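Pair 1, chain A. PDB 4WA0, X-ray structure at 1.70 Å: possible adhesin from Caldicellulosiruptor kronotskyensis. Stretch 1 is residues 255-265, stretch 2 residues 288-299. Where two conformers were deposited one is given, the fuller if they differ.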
# COMPACT_ATOMS: atom_id res chain seq x y z
N THR A 255 13.97 -26.15 7.81
CA THR A 255 14.54 -25.44 8.94
C THR A 255 15.00 -24.08 8.43
O THR A 255 15.82 -24.01 7.49
CB THR A 255 15.71 -26.23 9.51
OG1 THR A 255 15.24 -27.55 9.77
CG2 THR A 255 16.21 -25.62 10.83
N PRO A 256 14.48 -22.97 8.98
CA PRO A 256 13.56 -23.06 10.09
C PRO A 256 12.18 -23.54 9.63
O PRO A 256 11.83 -23.49 8.46
CB PRO A 256 13.49 -21.60 10.61
CG PRO A 256 13.73 -20.77 9.41
CD PRO A 256 14.72 -21.57 8.59
N PRO A 257 11.37 -23.99 10.59
CA PRO A 257 10.06 -24.50 10.26
C PRO A 257 9.08 -23.40 9.90
O PRO A 257 9.35 -22.18 10.16
CB PRO A 257 9.65 -25.17 11.54
CG PRO A 257 10.27 -24.36 12.56
CD PRO A 257 11.62 -23.99 12.04
N GLN A 258 8.05 -23.80 9.20
CA GLN A 258 6.97 -22.90 8.87
C GLN A 258 5.81 -23.24 9.75
O GLN A 258 5.58 -24.42 10.08
CB GLN A 258 6.51 -23.08 7.44
CG GLN A 258 7.59 -22.87 6.43
CD GLN A 258 7.10 -22.19 5.21
OE1 GLN A 258 5.92 -21.82 5.12
NE2 GLN A 258 8.04 -21.92 4.27
N ILE A 259 5.01 -22.24 10.07
CA ILE A 259 3.73 -22.56 10.78
C ILE A 259 2.65 -21.55 10.40
O ILE A 259 2.94 -20.35 10.14
CB ILE A 259 4.01 -22.63 12.27
CG1 ILE A 259 2.78 -23.15 13.08
CG2 ILE A 259 4.46 -21.29 12.80
CD1 ILE A 259 3.13 -23.47 14.51
N VAL A 260 1.43 -22.05 10.23
CA VAL A 260 0.28 -21.19 10.09
C VAL A 260 -0.52 -21.23 11.40
O VAL A 260 -0.81 -22.32 11.92
CB VAL A 260 -0.55 -21.45 8.81
CG1 VAL A 260 -1.05 -22.85 8.77
CG2 VAL A 260 -1.68 -20.45 8.66
N ILE A 261 -0.88 -20.02 11.87
CA ILE A 261 -1.78 -19.86 13.01
C ILE A 261 -3.10 -19.31 12.53
O ILE A 261 -3.10 -18.31 11.83
CB ILE A 261 -1.15 -18.89 14.01
CG1 ILE A 261 0.22 -19.36 14.50
CG2 ILE A 261 -1.97 -18.66 15.27
CD1 ILE A 261 0.35 -20.77 15.05
N TYR A 262 -4.20 -19.94 12.95
CA TYR A 262 -5.53 -19.55 12.57
C TYR A 262 -6.23 -19.03 13.83
O TYR A 262 -6.23 -19.72 14.85
CB TYR A 262 -6.32 -20.72 12.10
CG TYR A 262 -5.80 -21.38 10.82
CD1 TYR A 262 -6.07 -20.84 9.63
CD2 TYR A 262 -5.17 -22.60 10.86
CE1 TYR A 262 -5.61 -21.44 8.43
CE2 TYR A 262 -4.69 -23.21 9.68
CZ TYR A 262 -4.97 -22.63 8.50
OH TYR A 262 -4.56 -23.20 7.30
N GLY A 263 -6.78 -17.82 13.76
CA GLY A 263 -7.68 -17.34 14.86
C GLY A 263 -8.93 -16.79 14.23
O GLY A 263 -8.92 -15.70 13.68
N GLU A 264 -10.05 -17.51 14.34
CA GLU A 264 -11.25 -17.01 13.74
C GLU A 264 -11.61 -15.60 14.19
O GLU A 264 -11.77 -14.68 13.39
CB GLU A 264 -12.43 -17.97 13.96
CG GLU A 264 -13.78 -17.46 13.49
CD GLU A 264 -13.95 -17.36 11.97
OE1 GLU A 264 -13.02 -17.75 11.20
OE2 GLU A 264 -15.01 -16.92 11.50
N SER A 265 -11.69 -15.42 15.50
CA SER A 265 -12.12 -14.13 16.03
C SER A 265 -11.10 -13.03 16.12
O SER A 265 -11.45 -11.83 16.12
CB SER A 265 -12.73 -14.37 17.46
OG SER A 265 -13.89 -15.22 17.39
N SER A 288 11.57 -14.57 15.32
CA SER A 288 12.58 -14.39 14.29
C SER A 288 13.17 -15.81 13.97
O SER A 288 13.86 -16.03 12.97
CB SER A 288 13.63 -13.37 14.76
OG SER A 288 14.10 -13.72 16.06
N THR A 289 12.85 -16.75 14.84
CA THR A 289 13.21 -18.15 14.74
C THR A 289 12.41 -19.03 13.68
O THR A 289 12.60 -20.29 13.66
CB THR A 289 12.96 -18.73 16.16
OG1 THR A 289 11.72 -18.21 16.71
CG2 THR A 289 14.07 -18.32 17.10
N LEU A 290 11.55 -18.39 12.83
CA LEU A 290 10.35 -19.08 12.33
C LEU A 290 9.72 -18.45 11.10
O LEU A 290 9.72 -17.25 10.98
CB LEU A 290 9.37 -18.95 13.49
CG LEU A 290 8.14 -19.74 13.67
CD1 LEU A 290 8.52 -21.20 13.55
CD2 LEU A 290 7.60 -19.41 15.05
N GLN A 291 9.20 -19.24 10.17
CA GLN A 291 8.41 -18.63 9.15
C GLN A 291 6.95 -18.72 9.59
O GLN A 291 6.40 -19.80 9.77
CB GLN A 291 8.55 -19.26 7.80
CG GLN A 291 7.77 -18.44 6.78
CD GLN A 291 7.99 -18.88 5.38
OE1 GLN A 291 7.03 -18.94 4.63
NE2 GLN A 291 9.25 -19.15 4.99
N LEU A 292 6.31 -17.57 9.71
CA LEU A 292 4.99 -17.50 10.37
C LEU A 292 3.93 -16.85 9.49
O LEU A 292 4.15 -15.80 8.95
CB LEU A 292 5.15 -16.66 11.64
CG LEU A 292 3.94 -16.40 12.54
CD1 LEU A 292 3.47 -17.68 13.21
CD2 LEU A 292 4.31 -15.40 13.58
N HIS A 293 2.76 -17.50 9.41
CA HIS A 293 1.63 -17.00 8.66
C HIS A 293 0.45 -16.89 9.63
O HIS A 293 0.09 -17.86 10.22
CB HIS A 293 1.33 -17.90 7.49
CG HIS A 293 2.52 -18.10 6.63
ND1 HIS A 293 2.88 -17.17 5.70
CD2 HIS A 293 3.50 -19.03 6.62
CE1 HIS A 293 4.03 -17.51 5.15
NE2 HIS A 293 4.43 -18.62 5.70
N LEU A 294 -0.09 -15.68 9.80
CA LEU A 294 -1.15 -15.41 10.76
C LEU A 294 -2.39 -15.15 9.92
O LEU A 294 -2.39 -14.26 9.04
CB LEU A 294 -0.81 -14.15 11.55
CG LEU A 294 0.41 -14.23 12.46
CD1 LEU A 294 0.69 -12.85 13.06
CD2 LEU A 294 0.37 -15.32 13.52
N ILE A 295 -3.46 -15.90 10.18
CA ILE A 295 -4.71 -15.79 9.44
C ILE A 295 -5.87 -15.68 10.42
O ILE A 295 -6.01 -16.53 11.31
CB ILE A 295 -4.92 -16.99 8.51
CG1 ILE A 295 -3.63 -17.25 7.68
CG2 ILE A 295 -6.14 -16.77 7.64
CD1 ILE A 295 -3.81 -18.20 6.58
N SER A 296 -6.63 -14.60 10.27
CA SER A 296 -7.74 -14.26 11.16
C SER A 296 -8.95 -13.69 10.44
O SER A 296 -8.85 -13.17 9.25
CB SER A 296 -7.20 -13.33 12.21
OG SER A 296 -8.14 -13.17 13.27
N ARG A 297 -10.12 -13.73 11.10
CA ARG A 297 -11.22 -12.89 10.65
C ARG A 297 -11.50 -11.76 11.59
O ARG A 297 -12.53 -11.10 11.49
CB ARG A 297 -12.53 -13.70 10.42
CG ARG A 297 -12.40 -14.67 9.27
CD ARG A 297 -13.75 -15.13 8.76
NE ARG A 297 -13.71 -15.86 7.50
CZ ARG A 297 -13.56 -17.17 7.35
NH1 ARG A 297 -13.30 -17.96 8.35
NH2 ARG A 297 -13.63 -17.68 6.12
N GLY A 298 -10.59 -11.53 12.51
CA GLY A 298 -10.59 -10.35 13.33
C GLY A 298 -9.25 -9.68 13.36
O GLY A 298 -8.47 -9.78 12.39
N ASN A 299 -9.02 -8.90 14.40
CA ASN A 299 -7.80 -8.07 14.47
C ASN A 299 -6.62 -8.88 14.92
O ASN A 299 -6.78 -9.94 15.56
CB ASN A 299 -7.96 -6.92 15.40
CG ASN A 299 -9.03 -5.93 14.91
OD1 ASN A 299 -9.33 -5.80 13.74
ND2 ASN A 299 -9.64 -5.25 15.89
O HOH W 1 -14.36 -12.92 13.63
O HOH W 2 -10.74 -8.66 16.78
O HOH W 3 -13.95 -10.88 14.68

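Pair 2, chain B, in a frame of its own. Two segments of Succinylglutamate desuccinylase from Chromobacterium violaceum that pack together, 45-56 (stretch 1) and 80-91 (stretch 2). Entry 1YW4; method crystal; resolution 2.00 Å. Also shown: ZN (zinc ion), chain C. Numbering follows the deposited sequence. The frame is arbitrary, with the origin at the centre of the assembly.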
# COMPACT_ATOMS: atom_id res chain seq x y z
N GLY B 45 17.70 27.02 21.79
CA GLY B 45 17.32 25.73 22.32
C GLY B 45 15.82 25.45 22.35
O GLY B 45 15.41 24.34 22.70
N ALA B 46 15.01 26.44 22.00
CA ALA B 46 13.56 26.25 22.01
C ALA B 46 13.06 25.69 20.68
O ALA B 46 13.69 25.87 19.64
CB ALA B 46 12.87 27.57 22.31
N ASP B 47 11.93 24.98 20.71
CA ASP B 47 11.38 24.42 19.48
C ASP B 47 11.04 25.56 18.55
O ASP B 47 10.62 26.63 18.99
CB ASP B 47 10.11 23.61 19.76
CG ASP B 47 10.39 22.31 20.50
OD1 ASP B 47 11.43 21.69 20.22
OD2 ASP B 47 9.56 21.92 21.35
N SER B 48 11.19 25.32 17.25
CA SER B 48 10.91 26.35 16.26
C SER B 48 9.65 26.02 15.49
O SER B 48 9.52 24.95 14.90
CB SER B 48 12.09 26.48 15.30
OG SER B 48 13.24 26.96 16.00
N VAL B 49 8.71 26.96 15.49
CA VAL B 49 7.44 26.75 14.82
C VAL B 49 7.18 27.75 13.70
O VAL B 49 7.29 28.95 13.90
CB VAL B 49 6.29 26.79 15.84
CG1 VAL B 49 4.94 26.68 15.14
CG2 VAL B 49 6.45 25.64 16.84
N LEU B 50 6.84 27.23 12.52
CA LEU B 50 6.52 28.06 11.37
C LEU B 50 5.04 27.87 11.05
O LEU B 50 4.61 26.75 10.76
CB LEU B 50 7.35 27.66 10.15
CG LEU B 50 6.95 28.33 8.82
CD1 LEU B 50 7.00 29.83 8.98
CD2 LEU B 50 7.88 27.88 7.69
N LEU B 51 4.26 28.93 11.14
CA LEU B 51 2.84 28.85 10.81
C LEU B 51 2.61 29.76 9.60
O LEU B 51 2.85 30.97 9.66
CB LEU B 51 1.96 29.34 11.96
CG LEU B 51 2.10 28.67 13.35
CD1 LEU B 51 1.09 29.32 14.30
CD2 LEU B 51 1.86 27.18 13.24
N SER B 52 2.18 29.17 8.50
CA SER B 52 1.91 29.97 7.33
C SER B 52 0.42 29.84 7.03
O SER B 52 -0.17 28.77 7.20
CB SER B 52 2.76 29.50 6.15
OG SER B 52 2.58 28.13 5.87
N CYS B 53 -0.20 30.95 6.64
CA CYS B 53 -1.62 30.96 6.32
C CYS B 53 -1.83 31.95 5.19
O CYS B 53 -0.96 32.76 4.91
CB CYS B 53 -2.44 31.38 7.54
SG CYS B 53 -2.00 32.98 8.24
N GLY B 54 -2.98 31.87 4.53
CA GLY B 54 -3.22 32.80 3.44
C GLY B 54 -2.36 32.54 2.22
O GLY B 54 -2.11 33.45 1.44
N VAL B 55 -1.86 31.31 2.06
CA VAL B 55 -1.10 30.98 0.85
C VAL B 55 -2.12 31.23 -0.26
O VAL B 55 -1.79 31.70 -1.35
CB VAL B 55 -0.64 29.50 0.85
CG1 VAL B 55 -0.27 29.06 -0.56
CG2 VAL B 55 0.59 29.35 1.76
N HIS B 56 -3.38 30.90 0.06
CA HIS B 56 -4.51 31.13 -0.82
C HIS B 56 -5.30 32.22 -0.07
O HIS B 56 -5.70 32.02 1.08
CB HIS B 56 -5.32 29.84 -1.00
CG HIS B 56 -4.61 28.83 -1.85
ND1 HIS B 56 -4.60 27.48 -1.56
CD2 HIS B 56 -3.85 28.98 -2.96
CE1 HIS B 56 -3.84 26.85 -2.44
NE2 HIS B 56 -3.37 27.74 -3.30
N LEU B 80 4.49 32.53 25.20
CA LEU B 80 5.23 32.01 24.06
C LEU B 80 6.59 31.48 24.49
O LEU B 80 7.43 32.22 25.00
CB LEU B 80 5.44 33.12 23.01
CG LEU B 80 6.23 32.74 21.75
CD1 LEU B 80 5.47 31.70 20.95
CD2 LEU B 80 6.46 34.00 20.90
N ASN B 81 6.79 30.18 24.30
CA ASN B 81 8.05 29.55 24.68
C ASN B 81 8.71 28.81 23.53
O ASN B 81 9.45 27.84 23.74
CB ASN B 81 7.83 28.60 25.86
CG ASN B 81 7.47 29.34 27.12
OD1 ASN B 81 8.31 30.03 27.70
ND2 ASN B 81 6.22 29.21 27.55
N CYS B 82 8.45 29.26 22.31
CA CYS B 82 9.05 28.66 21.13
C CYS B 82 9.50 29.77 20.19
O CYS B 82 9.08 30.92 20.33
CB CYS B 82 8.05 27.80 20.36
SG CYS B 82 7.08 26.61 21.27
N ARG B 83 10.35 29.42 19.24
CA ARG B 83 10.78 30.37 18.23
C ARG B 83 9.61 30.29 17.25
O ARG B 83 9.36 29.24 16.68
CB ARG B 83 12.05 29.91 17.53
CG ARG B 83 13.29 29.95 18.40
CD ARG B 83 14.51 29.53 17.60
NE ARG B 83 14.91 30.52 16.60
CZ ARG B 83 15.04 30.26 15.30
NH1 ARG B 83 15.42 31.21 14.47
NH2 ARG B 83 14.79 29.05 14.83
N LEU B 84 8.90 31.40 17.07
CA LEU B 84 7.74 31.43 16.19
C LEU B 84 7.85 32.38 15.00
O LEU B 84 8.15 33.57 15.16
CB LEU B 84 6.50 31.81 17.01
CG LEU B 84 5.19 32.14 16.27
CD1 LEU B 84 4.72 30.92 15.50
CD2 LEU B 84 4.11 32.59 17.26
N LEU B 85 7.60 31.86 13.81
CA LEU B 85 7.59 32.69 12.62
C LEU B 85 6.20 32.56 11.99
O LEU B 85 5.77 31.47 11.63
CB LEU B 85 8.64 32.22 11.62
CG LEU B 85 8.63 32.95 10.27
CD1 LEU B 85 8.73 34.47 10.45
CD2 LEU B 85 9.81 32.45 9.44
N VAL B 86 5.49 33.68 11.88
CA VAL B 86 4.17 33.69 11.27
C VAL B 86 4.27 34.34 9.89
O VAL B 86 4.90 35.39 9.72
CB VAL B 86 3.14 34.50 12.09
CG1 VAL B 86 1.83 34.60 11.33
CG2 VAL B 86 2.91 33.83 13.45
N MSE B 87 3.67 33.68 8.90
CA MSE B 87 3.66 34.19 7.55
C MSE B 87 2.26 34.32 6.96
O MSE B 87 1.53 33.34 6.85
CB MSE B 87 4.45 33.27 6.62
CG MSE B 87 5.92 33.22 6.86
SE MSE B 87 6.76 32.05 5.59
CE MSE B 87 8.43 32.92 5.34
N PHE B 88 1.88 35.55 6.62
CA PHE B 88 0.62 35.80 5.94
C PHE B 88 1.19 35.76 4.52
O PHE B 88 1.69 36.75 4.00
CB PHE B 88 0.08 37.19 6.30
CG PHE B 88 -0.33 37.32 7.75
CD1 PHE B 88 0.34 38.17 8.61
CD2 PHE B 88 -1.36 36.52 8.25
CE1 PHE B 88 -0.01 38.23 9.96
CE2 PHE B 88 -1.72 36.58 9.61
CZ PHE B 88 -1.04 37.43 10.46
N ALA B 89 1.12 34.57 3.92
CA ALA B 89 1.73 34.28 2.62
C ALA B 89 1.44 35.10 1.39
O ALA B 89 2.33 35.78 0.87
CB ALA B 89 1.55 32.80 2.31
N ASN B 90 0.22 35.03 0.89
CA ASN B 90 -0.12 35.77 -0.31
C ASN B 90 -0.89 37.02 0.09
O ASN B 90 -2.11 37.03 0.06
CB ASN B 90 -0.96 34.90 -1.25
CG ASN B 90 -0.95 35.41 -2.67
OD1 ASN B 90 -0.79 36.60 -2.90
ND2 ASN B 90 -1.12 34.51 -3.63
N LEU B 91 -0.16 38.08 0.45
CA LEU B 91 -0.80 39.33 0.90
C LEU B 91 -1.78 39.95 -0.08
O LEU B 91 -2.89 40.33 0.31
CB LEU B 91 0.26 40.36 1.26
CG LEU B 91 1.01 40.15 2.58
CD1 LEU B 91 2.18 41.14 2.65
CD2 LEU B 91 0.06 40.35 3.76
ZN ZN C . -5.48 26.10 0.07
O HOH W 4 -2.08 31.63 -4.10
O HOH W 5 -7.07 24.41 0.19

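What backbone arrangement do the two contacts share? Each pairs two parallel strands, their N-to-C directions 16° apart in pair 1 and 12° in pair 2, and 14 central residues superpose with an RMSD of 0.4 Å. Six successive rungs of the hydrogen-bond ladder match. In pair 1, A:Ile259 N donates to A:Gln291 O (2.8 Å) and A:Ile259 O accepts from A:His293 N (2.9 Å); in pair 2, B:Val49 N donates to B:Arg83 O (2.7 Å) and B:Val49 O accepts from B:Leu85 N (2.9 Å). One residue thus reaches two positions on its neighbour, as parallel pairing requires.

How is the face bearing A:Ile259, A:Ile261, A:Leu292 and A:Leu294 filled? A:Leu292 and B:Leu84 coincide almost exactly, both with chi1 t and chi2 p, and the end of each comes nearer the facing strand. A:Leu292 CD1 lies 3.8 Å from A:Ile259 CG2 and 3.9 Å from A:Ile261 CG1. In pair 2, B:Leu84 CD1 meets the smaller B:Val49 at CG1 (4.3 Å) and B:Leu51 at CG (4.1 Å). One leucine therefore bridges two aliphatic neighbours in both proteins.

What happens on the other face, where the chemistry diverges? A:Val260 and B:Leu50 match, and each packs against an apolar side chain of the other strand: A:Val260 CG2 is 3.7 Å from A:Ile295 CD1, and B:Leu50 CD1 is 4.1 Å from SE of the selenomethionine B:Met87. B:Leu50 CD1 also lies 3.7 Å from B:Leu85 CG. At the position of B:Leu85, pair 1 has A:His293, whose CB is 4.1 Å from A:Val260 CG2. Nearer the strand starts, A:Gln258 matches B:Ser48. The short serine is reached by the long B:Arg83, whose NH2 donates to B:Ser48 OG (2.9 Å).

How do the pairs finish at the C-terminal end? A:Gly263 matches B:Cys53, and A:Ser296 matches B:Phe88. A:Gly263 has no side chain, and its carbonyl takes the contact: A:Ser296 OG donates to A:Gly263 O (2.7 Å), while A:Ser296 OG also accepts from A:Gly298 N (3.0 Å). Pair 2 instead sets sulfur beside an aromatic ring, with B:Cys53 SG 3.6 Å from B:Phe88 CD2. Beyond this, A:Glu264 and B:Gly54 still match. Both use their carbonyls, A:Glu264 O accepting from A:Arg297 N (3.0 Å) and B:Gly54 O from B:Asn90 N (2.9 Å); A:Glu264 adds a salt bridge from OE1 to A:Arg297 NH1 (2.9 Å). Soon afterwards, B:His56 ND1 binds the zinc ion ZN at 2.3 Å.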